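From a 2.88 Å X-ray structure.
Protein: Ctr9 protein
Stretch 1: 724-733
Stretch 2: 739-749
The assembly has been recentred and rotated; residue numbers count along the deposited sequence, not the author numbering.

Stretch 1 724-733: AVEFFDKALQ
Stretch 2, residues 739-749: AYAAQGIAIAL

Two helices of one chain, 724-733 and 739-749, pack with their N-to-C directions 149° apart, nearly antiparallel, at a signed crossing angle of -149°. The axes approach to 8.7 Å, and the register is set by two pairs: Phe728 CA lies 4.9 Å from Ala741 CA, and Val725 CA 6.3 Å from Ile745 CA. Each helix keeps its own i to i+4 ladder, as in Leu732 N to Phe728 O at 3.0 Å and Ala748 N to Gly744 O at 3.0 Å. Phi/psi stays helical throughout, for example -58/-39 at Phe728 and -67/-29 at Gly744.

No hydrogen bond crosses the contact; the listed contacts are apolar packing, a CH-pi contact and close approaches to main-chain oxygens, and 416 Å² is buried, both sides summed. The aromatic contact is its centre. Phe728, chi1 -78° (m) and chi2 -39°, lays one ring face over the backbone of Gly744, whose CA sits 3.7 Å from the ring centroid, 27° off the normal, a CH-pi contact. The absence of a side chain is what admits the ring: an ideal CB on Gly744 would fall 2.1 Å from Phe728 CZ, a clash. The ring also comes close to main chain, with Phe728 CE2 3.2 Å from Gly744 O.

The close backbone approach falls at a small residue, Ala741, whose CB points sideways. Ala741 CB lies 3.5 Å from Phe728 O and 3.9 Å from Leu732 CB, so a methyl meets both main chain and side chain.

Aliphatic contacts extend the packing. Ile745 (m, t) brings CG1 to 3.6 Å from Phe728 CB. Leu732 (t, p) reaches with CD2 to Ala742 CB at 3.8 Å and to Ile745 CD1 at 4.0 Å. Towards the start of the first segment, Val725 (t) sets CG2 3.7 Å from Ala748 CB, matching early residues with late ones as the antiparallel sense requires.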

# COMPACT_ATOMS: atom_id res chain seq x y z
N ALA A 724 45.46 3.93 -3.04
CA ALA A 724 44.42 4.18 -4.03
C ALA A 724 43.24 3.26 -3.77
O ALA A 724 42.09 3.70 -3.76
CB ALA A 724 44.96 3.95 -5.44
N VAL A 725 43.51 1.99 -3.53
CA VAL A 725 42.44 1.04 -3.28
C VAL A 725 41.77 1.31 -1.92
O VAL A 725 40.57 1.07 -1.76
CB VAL A 725 42.97 -0.40 -3.40
CG1 VAL A 725 41.90 -1.41 -3.02
CG2 VAL A 725 43.42 -0.66 -4.84
N GLU A 726 42.53 1.82 -0.95
CA GLU A 726 41.98 2.30 0.33
C GLU A 726 40.78 3.22 0.03
O GLU A 726 39.66 2.95 0.47
CB GLU A 726 43.03 3.09 1.13
CG GLU A 726 43.09 2.79 2.63
CD GLU A 726 44.16 1.76 2.96
OE1 GLU A 726 45.35 2.05 2.73
OE2 GLU A 726 43.82 0.66 3.44
N PHE A 727 41.05 4.28 -0.73
CA PHE A 727 40.04 5.28 -1.07
C PHE A 727 38.92 4.71 -1.96
O PHE A 727 37.74 5.00 -1.75
CB PHE A 727 40.64 6.47 -1.80
CG PHE A 727 41.73 7.18 -1.04
CD1 PHE A 727 41.43 8.04 -0.02
CD2 PHE A 727 43.04 7.05 -1.42
CE1 PHE A 727 42.44 8.73 0.63
CE2 PHE A 727 44.05 7.73 -0.77
CZ PHE A 727 43.75 8.58 0.25
N PHE A 728 39.28 3.92 -2.96
CA PHE A 728 38.28 3.32 -3.81
C PHE A 728 37.28 2.47 -3.05
O PHE A 728 36.08 2.45 -3.38
CB PHE A 728 38.91 2.44 -4.89
CG PHE A 728 39.50 3.21 -6.05
CD1 PHE A 728 38.87 4.34 -6.57
CD2 PHE A 728 40.67 2.77 -6.65
CE1 PHE A 728 39.42 5.03 -7.63
CE2 PHE A 728 41.23 3.45 -7.71
CZ PHE A 728 40.60 4.58 -8.20
N ASP A 729 37.76 1.73 -2.04
CA ASP A 729 36.89 0.75 -1.38
C ASP A 729 35.96 1.46 -0.38
O ASP A 729 34.76 1.22 -0.39
CB ASP A 729 37.69 -0.43 -0.78
CG ASP A 729 37.69 -0.44 0.74
OD1 ASP A 729 38.36 0.43 1.35
OD2 ASP A 729 37.01 -1.31 1.32
N LYS A 730 36.50 2.38 0.42
CA LYS A 730 35.65 3.13 1.35
C LYS A 730 34.52 3.80 0.58
O LYS A 730 33.36 3.65 0.93
CB LYS A 730 36.44 4.18 2.15
CG LYS A 730 35.67 4.75 3.36
CD LYS A 730 36.07 4.08 4.69
CE LYS A 730 35.28 4.62 5.89
NZ LYS A 730 35.31 3.71 7.08
N ALA A 731 34.88 4.54 -0.47
CA ALA A 731 33.91 5.17 -1.38
C ALA A 731 32.84 4.18 -1.86
O ALA A 731 31.63 4.46 -1.81
CB ALA A 731 34.65 5.75 -2.58
N LEU A 732 33.30 3.02 -2.34
CA LEU A 732 32.41 2.00 -2.93
C LEU A 732 31.64 1.19 -1.89
O LEU A 732 30.63 0.54 -2.19
CB LEU A 732 33.21 1.06 -3.84
CG LEU A 732 32.44 -0.06 -4.57
CD1 LEU A 732 31.19 0.46 -5.25
CD2 LEU A 732 33.34 -0.73 -5.59
N GLN A 733 32.11 1.23 -0.65
CA GLN A 733 31.36 0.61 0.44
C GLN A 733 30.17 1.48 0.88
O GLN A 733 29.13 0.96 1.28
CB GLN A 733 32.27 0.28 1.63
CG GLN A 733 32.16 1.20 2.83
CD GLN A 733 32.98 0.70 4.00
OE1 GLN A 733 33.79 -0.22 3.85
NE2 GLN A 733 32.76 1.29 5.17
N ALA A 739 30.30 3.24 -9.93
CA ALA A 739 31.00 2.56 -11.00
C ALA A 739 32.45 3.02 -11.14
O ALA A 739 33.33 2.24 -11.51
CB ALA A 739 30.24 2.78 -12.28
N TYR A 740 32.70 4.29 -10.81
CA TYR A 740 34.03 4.89 -10.98
C TYR A 740 35.04 4.31 -10.01
O TYR A 740 36.20 4.11 -10.36
CB TYR A 740 33.97 6.44 -10.85
CG TYR A 740 33.29 7.08 -12.05
CD1 TYR A 740 34.03 7.57 -13.12
CD2 TYR A 740 31.92 7.13 -12.14
CE1 TYR A 740 33.40 8.08 -14.24
CE2 TYR A 740 31.28 7.66 -13.24
CZ TYR A 740 32.02 8.12 -14.29
OH TYR A 740 31.37 8.65 -15.38
N ALA A 741 34.58 4.05 -8.79
CA ALA A 741 35.43 3.45 -7.76
C ALA A 741 35.78 2.00 -8.10
O ALA A 741 36.92 1.59 -7.95
CB ALA A 741 34.72 3.51 -6.42
N ALA A 742 34.78 1.25 -8.55
CA ALA A 742 34.95 -0.11 -9.00
C ALA A 742 35.90 -0.18 -10.19
O ALA A 742 36.81 -1.00 -10.22
CB ALA A 742 33.60 -0.70 -9.36
N GLN A 743 35.68 0.70 -11.16
CA GLN A 743 36.56 0.75 -12.33
C GLN A 743 37.99 1.10 -11.96
O GLN A 743 38.92 0.61 -12.56
CB GLN A 743 36.05 1.75 -13.35
CG GLN A 743 36.46 1.43 -14.77
CD GLN A 743 36.61 2.67 -15.63
OE1 GLN A 743 36.60 3.78 -15.12
NE2 GLN A 743 36.75 2.49 -16.94
N GLY A 744 38.16 1.95 -10.96
CA GLY A 744 39.49 2.28 -10.45
C GLY A 744 40.18 1.12 -9.77
O GLY A 744 41.41 1.02 -9.74
N ILE A 745 39.37 0.23 -9.19
CA ILE A 745 39.87 -1.01 -8.61
C ILE A 745 40.26 -1.98 -9.73
O ILE A 745 41.22 -2.73 -9.58
CB ILE A 745 38.85 -1.68 -7.66
CG1 ILE A 745 38.52 -0.76 -6.48
CG2 ILE A 745 39.40 -2.96 -7.08
CD1 ILE A 745 37.32 -1.20 -5.68
N ALA A 746 39.55 -1.96 -10.85
CA ALA A 746 39.93 -2.79 -12.00
C ALA A 746 41.28 -2.35 -12.61
O ALA A 746 42.08 -3.18 -13.06
CB ALA A 746 38.84 -2.78 -13.06
N ILE A 747 41.51 -1.04 -12.61
CA ILE A 747 42.76 -0.48 -13.09
C ILE A 747 43.85 -0.87 -12.12
O ILE A 747 44.96 -1.22 -12.51
CB ILE A 747 42.71 1.06 -13.23
CG1 ILE A 747 41.72 1.46 -14.33
CG2 ILE A 747 44.10 1.63 -13.55
CD1 ILE A 747 41.56 2.95 -14.52
N ALA A 748 43.53 -0.79 -10.83
CA ALA A 748 44.47 -1.23 -9.83
C ALA A 748 44.78 -2.70 -10.10
O ALA A 748 45.92 -3.15 -10.06
CB ALA A 748 43.89 -1.07 -8.45
N LEU A 749 43.73 -3.44 -10.41
CA LEU A 749 43.89 -4.85 -10.65
C LEU A 749 44.92 -5.04 -11.73
O LEU A 749 45.98 -5.62 -11.50
CB LEU A 749 42.55 -5.49 -11.06
CG LEU A 749 42.02 -6.55 -10.12
CD1 LEU A 749 41.96 -6.00 -8.71
CD2 LEU A 749 40.64 -6.96 -10.61